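Local coordinates for putative large adhesion protein (Lap) involved in biofilm formation (Marinobacter hydrocarbonoclasticus ATCC 49840, PDB 6M8M) that is a putative large adhesin of the RTX type involved in biofilm formation, whose PA14 domain binds calcium and sugar, with glucose held in its pocket, at residues 99-102 / 103-106; 141-145 / 146-150. All blocks are in the same frame, centred on the assembly; numbering follows the deposited sequence.

Interaction 1: 99-102 / 103-106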
loop_
_atom_site.group_PDB
_atom_site.type_symbol
_atom_site.label_atom_id
_atom_site.label_comp_id
_atom_site.label_asym_id
_atom_site.label_seq_id
_atom_site.Cartn_x
_atom_site.Cartn_y
_atom_site.Cartn_z
ATOM N N ASP A 99 -0.534 -7.888 -12.535
ATOM C CA ASP A 99 -1.254 -7.300 -13.654
ATOM C C ASP A 99 -1.359 -5.785 -13.553
ATOM O O ASP A 99 -1.640 -5.126 -14.567
ATOM C CB ASP A 99 -2.636 -7.917 -13.803
ATOM C CG ASP A 99 -3.233 -7.655 -15.182
ATOM O OD1 ASP A 99 -2.522 -7.881 -16.193
ATOM O OD2 ASP A 99 -4.402 -7.228 -15.260
ATOM N N ASP A 100 -1.171 -5.209 -12.372
ATOM C CA ASP A 100 -1.238 -3.759 -12.253
ATOM C C ASP A 100 0.009 -3.072 -12.795
ATOM O O ASP A 100 0.002 -1.845 -12.939
ATOM C CB ASP A 100 -1.546 -3.345 -10.815
ATOM C CG ASP A 100 -2.965 -3.681 -10.405
ATOM O OD1 ASP A 100 -3.821 -3.831 -11.297
ATOM O OD2 ASP A 100 -3.230 -3.762 -9.184
ATOM N N ALA A 101 1.063 -3.822 -13.120
ATOM C CA ALA A 101 2.253 -3.201 -13.679
ATOM C C ALA A 101 1.968 -2.519 -15.005
ATOM O O ALA A 101 2.673 -1.566 -15.368
ATOM C CB ALA A 101 3.354 -4.247 -13.857
ATOM N N GLY A 102 0.978 -3.004 -15.755
ATOM C CA GLY A 102 0.638 -2.397 -17.028
ATOM C C GLY A 102 0.152 -0.977 -16.920
ATOM O O GLY A 102 0.030 -0.312 -17.955
ATOM N N SER A 103 -0.134 -0.492 -15.712
ATOM C CA SER A 103 -0.569 0.876 -15.511
ATOM C C SER A 103 0.534 1.806 -15.023
ATOM O O SER A 103 0.265 2.988 -14.816
ATOM C CB SER A 103 -1.731 0.914 -14.515
ATOM O OG SER A 103 -1.328 0.555 -13.204
ATOM N N LEU A 104 1.758 1.316 -14.848
ATOM C CA LEU A 104 2.855 2.179 -14.410
ATOM C C LEU A 104 3.143 3.266 -15.433
ATOM O O LEU A 104 3.280 2.990 -16.630
ATOM C CB LEU A 104 4.110 1.349 -14.214
ATOM C CG LEU A 104 4.232 0.615 -12.887
ATOM C CD1 LEU A 104 5.286 -0.471 -12.997
ATOM C CD2 LEU A 104 4.552 1.606 -11.754
ATOM N N SER A 105 3.320 4.491 -14.956
ATOM C CA SER A 105 3.530 5.625 -15.846
ATOM C C SER A 105 4.913 5.630 -16.470
ATOM O O SER A 105 5.104 6.249 -17.534
ATOM C CB SER A 105 3.336 6.935 -15.075
ATOM O OG SER A 105 4.210 6.980 -13.955
ATOM N N THR A 106 5.869 4.944 -15.864
ATOM C CA THR A 106 7.243 4.890 -16.331
ATOM C C THR A 106 7.900 3.758 -15.559
ATOM O O THR A 106 7.334 3.236 -14.590
ATOM C CB THR A 106 7.959 6.223 -16.090
ATOM O OG1 THR A 106 9.207 6.223 -16.789
ATOM C CG2 THR A 106 8.207 6.468 -14.620
#
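Ser103 and Leu104 fold back on Asp100 and Ala101 in a local 3-10 turn contact, on the surface of the PA14 domain in the loop between helix 92-96 and strand 113-122. It illustrates how a side-chain hydroxyl can double a backbone bond at the end of a 3-10 turn. Two i-to-i+3 backbone bonds define the turn: Ser103 N donates to Asp100 O at 3.1 Å, and Leu104 N donates to Ala101 O at 3.1 Å.

The serine adds a second hold on the same acceptor. With chi1 at 68°, its hydroxyl sits between the backbone N and the carbonyl carbon, and Ser103 OG donates to Asp100 O over 2.8 Å. This hydroxyl lies in the plane of the carbonyl, with a C=O...donor angle of 151°, whereas the amide of the same residue comes from above that plane. One oxygen thus takes two donors from different directions. The hydroxyl is also hydrogen-bonded to the backbone N of Ile74, which ties the turn to strand 71-75. Nearby, the Asp100 carboxylate uses OD2 to bind Tyr80 OH and the backbone N of Arg76 and of Asn77, so the residue is held at its side chain as well as its carbonyl.

At Leu104 the chain leaves the 3-10 turn and extends, psi reaching 135°, and runs on to Asp107, Pro108 and Asn110, which bind a calcium ion. The leucine meets Phe73 of strand 71-75 and also turns back along Ala101. Its CB lies 3.4 Å from Ala101 O, and at its far end Leu104 CD1 approaches Ala101 CB to 4.3 Å.

Interaction 2: 141-145 / 146-150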
loop_
_atom_site.group_PDB
_atom_site.type_symbol
_atom_site.label_atom_id
_atom_site.label_comp_id
_atom_site.label_asym_id
_atom_site.label_seq_id
_atom_site.Cartn_x
_atom_site.Cartn_y
_atom_site.Cartn_z
ATOM N N ILE A 141 -2.605 1.496 7.178
ATOM C CA ILE A 141 -3.863 1.811 6.507
ATOM C C ILE A 141 -4.652 2.760 7.397
ATOM O O ILE A 141 -4.861 2.481 8.580
ATOM C CB ILE A 141 -4.706 0.548 6.233
ATOM C CG1 ILE A 141 -3.873 -0.502 5.496
ATOM C CG2 ILE A 141 -5.981 0.936 5.484
ATOM C CD1 ILE A 141 -4.642 -1.724 5.057
ATOM N N GLU A 142 -5.096 3.864 6.826
ATOM C CA GLU A 142 -5.960 4.822 7.501
ATOM C C GLU A 142 -7.263 4.962 6.729
ATOM O O GLU A 142 -7.261 5.005 5.494
ATOM C CB GLU A 142 -5.272 6.187 7.596
ATOM C CG GLU A 142 -4.088 6.202 8.539
ATOM C CD GLU A 142 -3.276 7.485 8.474
ATOM O OE1 GLU A 142 -3.548 8.323 7.587
ATOM O OE2 GLU A 142 -2.363 7.648 9.315
ATOM N N VAL A 143 -8.378 5.010 7.446
ATOM C CA VAL A 143 -9.695 5.257 6.864
ATOM C C VAL A 143 -10.237 6.494 7.547
ATOM O O VAL A 143 -10.297 6.551 8.783
ATOM C CB VAL A 143 -10.635 4.060 7.036
ATOM C CG1 VAL A 143 -12.062 4.442 6.642
ATOM C CG2 VAL A 143 -10.147 2.890 6.190
ATOM N N ASN A 144 -10.563 7.511 6.752
ATOM C CA ASN A 144 -11.019 8.795 7.278
ATOM C C ASN A 144 -10.042 9.320 8.322
ATOM O O ASN A 144 -10.431 9.865 9.362
ATOM C CB ASN A 144 -12.440 8.692 7.812
ATOM C CG ASN A 144 -13.467 8.644 6.693
ATOM O OD1 ASN A 144 -13.345 9.353 5.692
ATOM N ND2 ASN A 144 -14.464 7.783 6.841
ATOM N N GLY A 145 -8.752 9.146 8.040
ATOM C CA GLY A 145 -7.691 9.682 8.858
ATOM C C GLY A 145 -7.338 8.883 10.092
ATOM O O GLY A 145 -6.403 9.267 10.806
ATOM N N GLN A 146 -8.040 7.794 10.372
ATOM C CA GLN A 146 -7.781 6.986 11.553
ATOM C C GLN A 146 -7.082 5.690 11.171
ATOM O O GLN A 146 -7.459 5.039 10.203
ATOM C CB GLN A 146 -9.092 6.671 12.255
ATOM C CG GLN A 146 -9.747 7.901 12.862
ATOM C CD GLN A 146 -8.976 8.416 14.068
ATOM O OE1 GLN A 146 -8.695 7.663 15.006
ATOM N NE2 GLN A 146 -8.612 9.691 14.041
ATOM N N THR A 147 -6.082 5.307 11.943
ATOM C CA THR A 147 -5.370 4.065 11.685
ATOM C C THR A 147 -6.274 2.882 11.947
ATOM O O THR A 147 -6.846 2.754 13.036
ATOM C CB THR A 147 -4.137 3.985 12.578
ATOM O OG1 THR A 147 -3.299 5.092 12.258
ATOM C CG2 THR A 147 -3.397 2.683 12.378
ATOM N N VAL A 148 -6.374 1.991 10.968
ATOM C CA VAL A 148 -7.173 0.780 11.102
ATOM C C VAL A 148 -6.355 -0.483 10.904
ATOM O O VAL A 148 -6.867 -1.581 11.153
ATOM C CB VAL A 148 -8.403 0.779 10.168
ATOM C CG1 VAL A 148 -9.311 1.985 10.467
ATOM C CG2 VAL A 148 -8.000 0.762 8.706
ATOM N N ALA A 149 -5.122 -0.384 10.418
ATOM C CA ALA A 149 -4.238 -1.542 10.330
ATOM C C ALA A 149 -2.822 -1.020 10.196
ATOM O O ALA A 149 -2.609 0.009 9.548
ATOM C CB ALA A 149 -4.567 -2.419 9.114
ATOM N N GLU A 150 -1.860 -1.720 10.785
ATOM C CA GLU A 150 -0.472 -1.316 10.577
ATOM C C GLU A 150 0.468 -2.402 11.063
ATOM O O GLU A 150 0.166 -3.139 12.008
ATOM C CB GLU A 150 -0.118 0.009 11.255
ATOM C CG GLU A 150 -0.115 -0.074 12.746
ATOM C CD GLU A 150 0.363 1.202 13.418
ATOM O OE1 GLU A 150 0.216 1.274 14.657
ATOM O OE2 GLU A 150 0.855 2.111 12.730
HETATM O O HOH W 1 -3.671 7.816 11.729
#
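Ile141, Val143, Val148 and Ala149 make the tight half of this hairpin contact, while Glu142 and Thr147 form its looser, wetter face. Val148 CG2 is the meeting point of the apolar side: a chi1 of -59° sets CG1 anti to the carbonyl carbon and leaves CG2 to reach Ile141 CG2 at 3.8 Å, the two side chains crossing nearly at right angles, and Val143 CG2 at 3.9 Å. Phe131 and Phe165, from strands 128-136 and 158-166, close over this cluster.

The backbone beneath it is firmly paired. Ile141 N donates almost straight to Ala149 O at 2.8 Å, and Ile141 O receives Val148 N at 2.9 Å together with a weak bond from Ala149 N at 3.4 Å. Two residues therefore face one, shifting the register.

On the other side, Glu142 OE2 and Thr147 OG1 are joined through a water rather than directly. It lies 2.8 Å from Thr147 OG1, donates to Gly145 O at 3.2 Å, and gives Glu142 OE2 a weak bond at 2.8 Å.

Val143 and Gln146 exchange both backbone bonds around Asn144 and Gly145, each with positive phi, and the asparagine amide is fixed by His173 and Ser174. Together these features make a two-residue beta hairpin closed by a type I' turn, with a classic beta bulge.

The 99-106 turn comes first in the sequence and the 141-150 hairpin second, both within the PA14 range. Their centres are 26 Å apart, with the centre of the chain between them and about 14 Å separating nearest atoms. One antiparallel sheet relates them: the 99-106 turn lies against strand 71-75, and from there pairing passes through strands 38-45, 113-122 and 174-181 to the hairpin of 141-150. Each lies close in sequence to a binding site. The turn leads into calcium-binding Asp107, whereas the hairpin follows Asp136 and Asp137, which bind both calcium and glucose. This is consistent with a sheet framework whose loops carry the ligands.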